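Local atomic coordinates of uncharacterized protein PH0321 (Pyrococcus horikoshii, PDB entry 3BS4), a protein that is of unknown function but has a KaiC-like domain, probably of the RecA type, and binds an unidentified peptide. Residues 117-131 / 170-182. Residues are numbered along the deposited sequence; the frame is centred on the assembly and turned at random.
Sequences IKYAKAVEDHKKVWM and VRYGHPAYKKYPR
The contact packs helix 115-132 against the segment that leaves helix 157-173, forms the short helix 175-178 and leads into strand 184-190. The backbones come closest where Glu124 CA and Ala176 CA are 4.3 Å apart; Ala176 CB also touches Ala120 O and Val123 CG1. Ala120 CB sits over the centre of one face of the His174 ring in a CH-pi contact, 3.5 Å from the centroid. His174 caps the helix that follows: ND1 accepts from Ala176 N, near the ring plane, in a nearly straight bond (170°), which fixes the ring. Glu124 OE1 lies at the ring edge, 3.3 Å from His174 CE1, the carboxylate almost perpendicular to the ring. In this alpha/beta fold, consistent with a KaiC-like domain, both segments lie in connections preceding parallel strands, 141-146 and 184-190. Lys127 CB lies over one face of Tyr180, and the chain, extended beyond CG, carries NZ to Ala176 O (2.8 Å) and Pro181 O (2.9 Å); NZ also bonds the bound peptide's backbone, as does Tyr177 OH. A methionine in place of Lys127 would probably leave both carbonyls without this donor and cost the peptide one backbone bond. One water bridges Lys128 NZ and Tyr180 OH, while Met131 CE packs against Pro181 CD.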
ATOM      1  N   ILE A 117     -13.683  -7.575   9.462  1.00 18.43           N
ATOM      2  CA  ILE A 117     -14.434  -8.671   8.828  1.00 19.54           C
ATOM      3  C   ILE A 117     -15.031  -8.240   7.483  1.00 18.76           C
ATOM      4  O   ILE A 117     -15.122  -9.044   6.537  1.00 19.56           O
ATOM      5  CB  ILE A 117     -15.489  -9.315   9.796  1.00 20.39           C
ATOM      6  CG1 ILE A 117     -16.015 -10.634   9.235  1.00 24.43           C
ATOM      7  CG2 ILE A 117     -16.618  -8.370  10.110  1.00 23.83           C
ATOM      8  CD1 ILE A 117     -15.171 -11.813   9.683  1.00 27.82           C
ATOM      9  N   LYS A 118     -15.419  -6.973   7.371  1.00 17.81           N
ATOM     10  CA  LYS A 118     -15.941  -6.481   6.097  1.00 17.29           C
ATOM     11  C   LYS A 118     -14.843  -6.468   5.017  1.00 17.38           C
ATOM     12  O   LYS A 118     -15.094  -6.830   3.857  1.00 17.99           O
ATOM     13  CB  LYS A 118     -16.629  -5.128   6.259  1.00 17.63           C
ATOM     14  CG  LYS A 118     -17.898  -5.276   7.103  1.00 17.48           C
ATOM     15  CD  LYS A 118     -18.737  -4.014   7.159  1.00 19.88           C
ATOM     16  CE  LYS A 118     -20.083  -4.368   7.805  1.00 20.27           C
ATOM     17  NZ  LYS A 118     -20.921  -3.146   8.010  1.00 22.29           N
ATOM     18  N   TYR A 119     -13.621  -6.094   5.406  1.00 16.57           N
ATOM     19  CA  TYR A 119     -12.504  -6.198   4.459  1.00 16.64           C
ATOM     20  C   TYR A 119     -12.248  -7.649   4.064  1.00 16.83           C
ATOM     21  O   TYR A 119     -11.986  -7.947   2.894  1.00 17.42           O
ATOM     22  CB  TYR A 119     -11.213  -5.651   5.047  1.00 16.66           C
ATOM     23  CG  TYR A 119     -10.981  -4.173   4.840  1.00 15.96           C
ATOM     24  CD1 TYR A 119     -11.254  -3.551   3.619  1.00 18.43           C
ATOM     25  CD2 TYR A 119     -10.385  -3.423   5.839  1.00 16.98           C
ATOM     26  CE1 TYR A 119     -11.000  -2.175   3.438  1.00 20.32           C
ATOM     27  CE2 TYR A 119     -10.130  -2.070   5.672  1.00 17.61           C
ATOM     28  CZ  TYR A 119     -10.446  -1.452   4.489  1.00 18.94           C
ATOM     29  OH  TYR A 119     -10.157  -0.117   4.344  1.00 19.59           O
ATOM     30  N   ALA A 120     -12.295  -8.543   5.045  1.00 16.51           N
ATOM     31  CA  ALA A 120     -11.946  -9.944   4.788  1.00 17.95           C
ATOM     32  C   ALA A 120     -12.906 -10.535   3.772  1.00 18.12           C
ATOM     33  O   ALA A 120     -12.500 -11.279   2.891  1.00 18.82           O
ATOM     34  CB  ALA A 120     -11.978 -10.744   6.089  1.00 18.25           C
ATOM     35  N   LYS A 121     -14.177 -10.175   3.890  1.00 18.82           N
ATOM     36  CA  LYS A 121     -15.197 -10.658   2.973  0.50 19.18           C
ATOM     37  C   LYS A 121     -14.938 -10.139   1.559  1.00 19.20           C
ATOM     38  O   LYS A 121     -15.027 -10.893   0.600  1.00 19.33           O
ATOM     39  CB  LYS A 121     -16.585 -10.250   3.473  0.50 19.90           C
ATOM     40  CG  LYS A 121     -16.876 -10.756   4.878  0.50 21.27           C
ATOM     41  CD  LYS A 121     -18.248 -10.306   5.374  0.50 23.79           C
ATOM     42  CE  LYS A 121     -18.566 -10.881   6.748  0.50 26.84           C
ATOM     43  NZ  LYS A 121     -18.696 -12.355   6.744  0.50 27.20           N
ATOM     44  N   ALA A 122     -14.594  -8.853   1.447  1.00 18.25           N
ATOM     45  CA  ALA A 122     -14.290  -8.245   0.127  1.00 17.44           C
ATOM     46  C   ALA A 122     -13.083  -8.912  -0.488  1.00 17.60           C
ATOM     47  O   ALA A 122     -13.087  -9.259  -1.674  1.00 18.27           O
ATOM     48  CB  ALA A 122     -14.032  -6.731   0.258  1.00 17.79           C
ATOM     49  N   VAL A 123     -12.044  -9.093   0.323  1.00 16.22           N
ATOM     50  CA  VAL A 123     -10.835  -9.734  -0.150  1.00 16.06           C
ATOM     51  C   VAL A 123     -11.137 -11.157  -0.628  1.00 17.27           C
ATOM     52  O   VAL A 123     -10.692 -11.550  -1.712  1.00 17.69           O
ATOM     53  CB  VAL A 123      -9.734  -9.699   0.911  1.00 16.85           C
ATOM     54  CG1 VAL A 123      -8.558 -10.565   0.467  1.00 16.05           C
ATOM     55  CG2 VAL A 123      -9.287  -8.242   1.133  1.00 16.42           C
ATOM     56  N   GLU A 124     -11.884 -11.921   0.171  1.00 17.28           N
ATOM     57  CA  GLU A 124     -12.241 -13.288  -0.223  1.00 19.38           C
ATOM     58  C   GLU A 124     -12.957 -13.268  -1.570  1.00 19.58           C
ATOM     59  O   GLU A 124     -12.676 -14.101  -2.451  1.00 20.21           O
ATOM     60  CB  GLU A 124     -13.108 -13.952   0.841  1.00 19.50           C
ATOM     61  CG  GLU A 124     -13.411 -15.422   0.539  1.00 20.63           C
ATOM     62  CD  GLU A 124     -14.141 -16.142   1.668  1.00 22.88           C
ATOM     63  OE1 GLU A 124     -14.637 -15.477   2.598  1.00 28.17           O
ATOM     64  OE2 GLU A 124     -14.242 -17.389   1.595  1.00 27.75           O
ATOM     65  N   ASP A 125     -13.873 -12.317  -1.735  1.00 20.12           N
ATOM     66  CA  ASP A 125     -14.641 -12.230  -2.971  1.00 21.72           C
ATOM     67  C   ASP A 125     -13.748 -11.943  -4.191  1.00 22.02           C
ATOM     68  O   ASP A 125     -13.901 -12.604  -5.240  1.00 21.32           O
ATOM     69  CB  ASP A 125     -15.828 -11.280  -2.819  1.00 23.30           C
ATOM     70  CG  ASP A 125     -16.988 -11.924  -2.015  1.00 27.88           C
ATOM     71  OD1 ASP A 125     -16.911 -13.140  -1.687  1.00 34.49           O
ATOM     72  OD2 ASP A 125     -17.970 -11.221  -1.702  1.00 35.95           O
ATOM     73  N   HIS A 126     -12.785 -11.021  -4.045  1.00 21.12           N
ATOM     74  CA  HIS A 126     -11.809 -10.742  -5.124  1.00 22.15           C
ATOM     75  C   HIS A 126     -11.012 -11.976  -5.444  1.00 21.15           C
ATOM     76  O   HIS A 126     -10.719 -12.264  -6.611  1.00 20.64           O
ATOM     77  CB  HIS A 126     -10.706  -9.754  -4.715  1.00 23.83           C
ATOM     78  CG  HIS A 126     -11.170  -8.448  -4.184  1.00 28.70           C
ATOM     79  ND1 HIS A 126     -12.412  -7.919  -4.447  1.00 33.06           N
ATOM     80  CD2 HIS A 126     -10.520  -7.533  -3.425  1.00 31.19           C
ATOM     81  CE1 HIS A 126     -12.513  -6.739  -3.855  1.00 33.77           C
ATOM     82  NE2 HIS A 126     -11.379  -6.483  -3.232  1.00 34.59           N
ATOM     83  N   LYS A 127     -10.563 -12.664  -4.398  1.00 19.80           N
ATOM     84  CA  LYS A 127      -9.656 -13.781  -4.594  1.00 18.84           C
ATOM     85  C   LYS A 127     -10.408 -14.953  -5.212  1.00 19.80           C
ATOM     86  O   LYS A 127      -9.821 -15.745  -5.936  1.00 19.82           O
ATOM     87  CB  LYS A 127      -9.020 -14.214  -3.271  1.00 18.85           C
ATOM     88  CG  LYS A 127      -7.995 -13.214  -2.759  1.00 17.74           C
ATOM     89  CD  LYS A 127      -7.118 -13.845  -1.697  1.00 17.56           C
ATOM     90  CE  LYS A 127      -6.132 -12.823  -1.096  1.00 18.04           C
ATOM     91  NZ  LYS A 127      -5.344 -13.486  -0.016  1.00 20.51           N
ATOM     92  N   LYS A 128     -11.704 -15.065  -4.919  1.00 19.33           N
ATOM     93  CA  LYS A 128     -12.516 -16.136  -5.552  1.00 20.36           C
ATOM     94  C   LYS A 128     -12.603 -15.899  -7.058  1.00 19.84           C
ATOM     95  O   LYS A 128     -12.529 -16.855  -7.848  1.00 19.50           O
ATOM     96  CB  LYS A 128     -13.911 -16.213  -4.926  1.00 20.49           C
ATOM     97  CG  LYS A 128     -14.756 -17.427  -5.345  1.00 22.57           C
ATOM     98  CD  LYS A 128     -16.115 -17.411  -4.622  1.00 24.71           C
ATOM     99  CE  LYS A 128     -16.885 -18.716  -4.819  1.00 31.22           C
ATOM    100  NZ  LYS A 128     -16.027 -19.895  -4.486  1.00 33.42           N
ATOM    101  N   VAL A 129     -12.761 -14.640  -7.461  1.00 18.84           N
ATOM    102  CA  VAL A 129     -12.773 -14.309  -8.892  1.00 19.75           C
ATOM    103  C   VAL A 129     -11.422 -14.672  -9.523  1.00 19.20           C
ATOM    104  O   VAL A 129     -11.366 -15.341 -10.563  1.00 19.45           O
ATOM    105  CB  VAL A 129     -13.129 -12.824  -9.180  1.00 20.05           C
ATOM    106  CG1 VAL A 129     -13.083 -12.528 -10.669  1.00 21.04           C
ATOM    107  CG2 VAL A 129     -14.503 -12.469  -8.609  1.00 21.57           C
ATOM    108  N   TRP A 130     -10.329 -14.219  -8.910  1.00 18.13           N
ATOM    109  CA  TRP A 130      -9.007 -14.522  -9.446  1.00 18.24           C
ATOM    110  C   TRP A 130      -8.780 -16.012  -9.549  1.00 18.17           C
ATOM    111  O   TRP A 130      -8.200 -16.492 -10.540  1.00 18.91           O
ATOM    112  CB  TRP A 130      -7.916 -13.905  -8.569  1.00 18.42           C
ATOM    113  CG  TRP A 130      -7.781 -12.414  -8.748  1.00 18.58           C
ATOM    114  CD1 TRP A 130      -7.955 -11.710  -9.898  1.00 19.92           C
ATOM    115  CD2 TRP A 130      -7.377 -11.463  -7.753  1.00 19.73           C
ATOM    116  NE1 TRP A 130      -7.702 -10.372  -9.685  1.00 19.54           N
ATOM    117  CE2 TRP A 130      -7.344 -10.194  -8.374  1.00 18.39           C
ATOM    118  CE3 TRP A 130      -7.046 -11.563  -6.396  1.00 18.29           C
ATOM    119  CZ2 TRP A 130      -7.000  -9.028  -7.683  1.00 20.10           C
ATOM    120  CZ3 TRP A 130      -6.708 -10.400  -5.710  1.00 20.50           C
ATOM    121  CH2 TRP A 130      -6.683  -9.155  -6.356  1.00 18.35           C
ATOM    122  N   MET A 131      -9.201 -16.753  -8.526  1.00 17.29           N
ATOM    123  CA  MET A 131      -8.979 -18.205  -8.527  1.00 17.62           C
ATOM    124  C   MET A 131      -9.842 -18.881  -9.613  1.00 17.80           C
ATOM    125  O   MET A 131      -9.353 -19.755 -10.354  1.00 18.23           O
ATOM    126  CB  MET A 131      -9.237 -18.835  -7.149  1.00 18.54           C
ATOM    127  CG  MET A 131      -8.863 -20.330  -7.087  1.00 20.30           C
ATOM    128  SD  MET A 131      -7.105 -20.745  -7.376  1.00 21.84           S
ATOM    129  CE  MET A 131      -6.432 -19.949  -5.931  1.00 25.91           C
ATOM    130  N   VAL A 170      -8.320 -11.275  12.661  1.00 23.77           N
ATOM    131  CA  VAL A 170      -9.149 -11.766  11.557  1.00 24.16           C
ATOM    132  C   VAL A 170      -8.302 -12.449  10.477  1.00 25.03           C
ATOM    133  O   VAL A 170      -8.664 -13.519   9.982  1.00 25.60           O
ATOM    134  CB  VAL A 170      -9.997 -10.627  10.945  1.00 23.88           C
ATOM    135  CG1 VAL A 170     -10.598 -11.059   9.600  1.00 24.73           C
ATOM    136  CG2 VAL A 170     -11.079 -10.207  11.916  1.00 23.67           C
ATOM    137  N   ARG A 171      -7.180 -11.839  10.117  1.00 25.55           N
ATOM    138  CA  ARG A 171      -6.287 -12.390   9.101  1.00 27.25           C
ATOM    139  C   ARG A 171      -5.664 -13.730   9.496  1.00 28.05           C
ATOM    140  O   ARG A 171      -5.364 -14.560   8.642  1.00 28.70           O
ATOM    141  CB  ARG A 171      -5.193 -11.385   8.759  1.00 27.82           C
ATOM    142  CG  ARG A 171      -5.749 -10.098   8.137  1.00 29.83           C
ATOM    143  CD  ARG A 171      -4.653  -9.249   7.509  1.00 32.99           C
ATOM    144  NE  ARG A 171      -3.800  -8.615   8.510  1.00 34.32           N
ATOM    145  CZ  ARG A 171      -3.869  -7.333   8.864  1.00 33.45           C
ATOM    146  NH1 ARG A 171      -4.740  -6.508   8.283  1.00 33.10           N
ATOM    147  NH2 ARG A 171      -3.042  -6.870   9.788  1.00 34.35           N
ATOM    148  N   TYR A 172      -5.500 -13.952  10.796  1.00 28.18           N
ATOM    149  CA  TYR A 172      -4.922 -15.202  11.283  1.00 29.39           C
ATOM    150  C   TYR A 172      -5.758 -16.421  10.891  1.00 29.39           C
ATOM    151  O   TYR A 172      -5.200 -17.488  10.618  1.00 30.15           O
ATOM    152  CB  TYR A 172      -4.774 -15.159  12.807  1.00 30.15           C
ATOM    153  CG  TYR A 172      -4.196 -16.431  13.380  1.00 31.44           C
ATOM    154  CD1 TYR A 172      -2.831 -16.681  13.311  1.00 33.80           C
ATOM    155  CD2 TYR A 172      -5.013 -17.389  13.972  1.00 32.23           C
ATOM    156  CE1 TYR A 172      -2.298 -17.848  13.827  1.00 34.12           C
ATOM    157  CE2 TYR A 172      -4.485 -18.574  14.488  1.00 33.38           C
ATOM    158  CZ  TYR A 172      -3.120 -18.787  14.414  1.00 33.21           C
ATOM    159  OH  TYR A 172      -2.562 -19.951  14.915  1.00 35.34           O
ATOM    160  N   GLY A 173      -7.081 -16.271  10.876  1.00 29.04           N
ATOM    161  CA  GLY A 173      -7.969 -17.422  10.661  1.00 28.84           C
ATOM    162  C   GLY A 173      -8.934 -17.401   9.483  1.00 28.50           C
ATOM    163  O   GLY A 173      -9.513 -18.438   9.129  1.00 28.87           O
ATOM    164  N   HIS A 174      -9.117 -16.237   8.868  1.00 27.20           N
ATOM    165  CA  HIS A 174     -10.129 -16.091   7.822  1.00 26.09           C
ATOM    166  C   HIS A 174      -9.755 -16.799   6.510  1.00 25.39           C
ATOM    167  O   HIS A 174      -8.585 -16.794   6.115  1.00 25.00           O
ATOM    168  CB  HIS A 174     -10.393 -14.606   7.552  1.00 25.79           C
ATOM    169  CG  HIS A 174     -11.698 -14.352   6.873  1.00 24.16           C
ATOM    170  ND1 HIS A 174     -11.865 -14.491   5.512  1.00 23.70           N
ATOM    171  CD2 HIS A 174     -12.903 -13.991   7.367  1.00 24.49           C
ATOM    172  CE1 HIS A 174     -13.116 -14.214   5.195  1.00 24.40           C
ATOM    173  NE2 HIS A 174     -13.771 -13.913   6.304  1.00 24.77           N
ATOM    174  N   PRO A 175     -10.755 -17.423   5.836  1.00 24.87           N
ATOM    175  CA  PRO A 175     -10.514 -18.091   4.548  1.00 25.12           C
ATOM    176  C   PRO A 175      -9.838 -17.229   3.495  1.00 24.62           C
ATOM    177  O   PRO A 175      -9.079 -17.750   2.682  1.00 25.10           O
ATOM    178  CB  PRO A 175     -11.924 -18.469   4.067  1.00 25.01           C
ATOM    179  CG  PRO A 175     -12.746 -18.520   5.278  1.00 26.39           C
ATOM    180  CD  PRO A 175     -12.154 -17.566   6.277  1.00 25.16           C
ATOM    181  N   ALA A 176     -10.084 -15.919   3.521  1.00 24.59           N
ATOM    182  CA  ALA A 176      -9.452 -15.006   2.558  1.00 24.93           C
ATOM    183  C   ALA A 176      -7.930 -15.116   2.572  1.00 25.41           C
ATOM    184  O   ALA A 176      -7.271 -14.853   1.572  1.00 24.40           O
ATOM    185  CB  ALA A 176      -9.888 -13.550   2.825  1.00 24.57           C
ATOM    186  N   TYR A 177      -7.376 -15.499   3.721  1.00 26.37           N
ATOM    187  CA  TYR A 177      -5.927 -15.571   3.890  1.00 27.98           C
ATOM    188  C   TYR A 177      -5.397 -16.979   4.047  1.00 29.36           C
ATOM    189  O   TYR A 177      -4.196 -17.212   3.890  1.00 30.12           O
ATOM    190  CB  TYR A 177      -5.499 -14.720   5.084  1.00 28.11           C
ATOM    191  CG  TYR A 177      -5.997 -13.334   4.905  1.00 27.06           C
ATOM    192  CD1 TYR A 177      -5.328 -12.466   4.047  1.00 27.96           C
ATOM    193  CD2 TYR A 177      -7.183 -12.909   5.502  1.00 26.11           C
ATOM    194  CE1 TYR A 177      -5.780 -11.211   3.824  1.00 28.88           C
ATOM    195  CE2 TYR A 177      -7.661 -11.619   5.272  1.00 28.12           C
ATOM    196  CZ  TYR A 177      -6.933 -10.786   4.418  1.00 27.25           C
ATOM    197  OH  TYR A 177      -7.333  -9.512   4.148  1.00 28.90           O
ATOM    198  N   LYS A 178      -6.292 -17.914   4.341  1.00 30.68           N
ATOM    199  CA  LYS A 178      -5.867 -19.287   4.604  1.00 32.03           C
ATOM    200  C   LYS A 178      -6.207 -20.265   3.481  1.00 31.98           C
ATOM    201  O   LYS A 178      -5.568 -21.307   3.362  1.00 33.19           O
ATOM    202  CB  LYS A 178      -6.413 -19.770   5.956  1.00 32.28           C
ATOM    203  CG  LYS A 178      -5.958 -18.916   7.139  1.00 34.13           C
ATOM    204  CD  LYS A 178      -4.519 -19.238   7.576  1.00 37.97           C
ATOM    205  CE  LYS A 178      -3.767 -17.961   7.944  1.00 40.17           C
ATOM    206  NZ  LYS A 178      -2.751 -18.150   9.036  1.00 41.93           N
ATOM    207  N   LYS A 179      -7.199 -19.927   2.659  1.00 31.73           N
ATOM    208  CA  LYS A 179      -7.669 -20.821   1.597  1.00 31.57           C
ATOM    209  C   LYS A 179      -7.307 -20.335   0.180  1.00 30.78           C
ATOM    210  O   LYS A 179      -7.649 -20.983  -0.804  1.00 30.62           O
ATOM    211  CB  LYS A 179      -9.186 -21.054   1.725  1.00 32.68           C
ATOM    212  CG  LYS A 179      -9.621 -21.914   2.949  1.00 34.85           C
ATOM    213  CD  LYS A 179      -9.341 -21.212   4.285  1.00 37.77           C
ATOM    214  CE  LYS A 179     -10.201 -21.700   5.457  1.00 36.60           C
ATOM    215  NZ  LYS A 179      -9.939 -20.856   6.684  1.00 37.84           N
ATOM    216  N   TYR A 180      -6.606 -19.201   0.096  1.00 28.75           N
ATOM    217  CA  TYR A 180      -6.150 -18.624  -1.176  1.00 28.03           C
ATOM    218  C   TYR A 180      -4.712 -18.153  -1.017  1.00 26.94           C
ATOM    219  O   TYR A 180      -4.277 -17.951   0.116  1.00 26.39           O
ATOM    220  CB  TYR A 180      -6.993 -17.399  -1.529  1.00 27.93           C
ATOM    221  CG  TYR A 180      -8.442 -17.699  -1.750  1.00 28.96           C
ATOM    222  CD1 TYR A 180      -8.885 -18.136  -2.998  1.00 28.39           C
ATOM    223  CD2 TYR A 180      -9.375 -17.556  -0.724  1.00 27.97           C
ATOM    224  CE1 TYR A 180     -10.218 -18.434  -3.224  1.00 29.89           C
ATOM    225  CE2 TYR A 180     -10.721 -17.851  -0.941  1.00 29.93           C
ATOM    226  CZ  TYR A 180     -11.130 -18.288  -2.203  1.00 29.76           C
ATOM    227  OH  TYR A 180     -12.451 -18.574  -2.456  1.00 31.73           O
ATOM    228  N   PRO A 181      -3.994 -17.932  -2.145  1.00 26.41           N
ATOM    229  CA  PRO A 181      -2.647 -17.385  -2.081  1.00 25.71           C
ATOM    230  C   PRO A 181      -2.637 -16.058  -1.331  1.00 25.95           C
ATOM    231  O   PRO A 181      -3.596 -15.294  -1.410  1.00 25.56           O
ATOM    232  CB  PRO A 181      -2.289 -17.159  -3.546  1.00 25.92           C
ATOM    233  CG  PRO A 181      -3.091 -18.213  -4.263  1.00 26.11           C
ATOM    234  CD  PRO A 181      -4.391 -18.189  -3.543  1.00 26.25           C
ATOM    235  N   ARG A 182      -1.566 -15.826  -0.585  1.00 26.13           N
ATOM    236  CA  ARG A 182      -1.398 -14.580   0.148  1.00 26.22           C
ATOM    237  C   ARG A 182      -0.594 -13.595  -0.701  1.00 24.56           C
ATOM    238  O   ARG A 182       0.083 -13.974  -1.672  1.00 25.43           O
ATOM    239  CB  ARG A 182      -0.696 -14.841   1.492  1.00 26.60           C
ATOM    240  CG  ARG A 182      -1.627 -15.314   2.628  1.00 29.88           C
ATOM    241  CD  ARG A 182      -0.835 -15.471   3.945  1.00 30.46           C
ATOM    242  NE  ARG A 182      -1.650 -15.694   5.148  1.00 39.00           N
ATOM    243  CZ  ARG A 182      -1.985 -14.743   6.026  1.00 41.85           C
ATOM    244  NH1 ARG A 182      -1.603 -13.480   5.838  1.00 44.15           N
ATOM    245  NH2 ARG A 182      -2.717 -15.046   7.100  1.00 43.65           N
TER
HETATM  246  O   HOH W   1     -13.271 -20.530  -4.317  1.00 40.72           O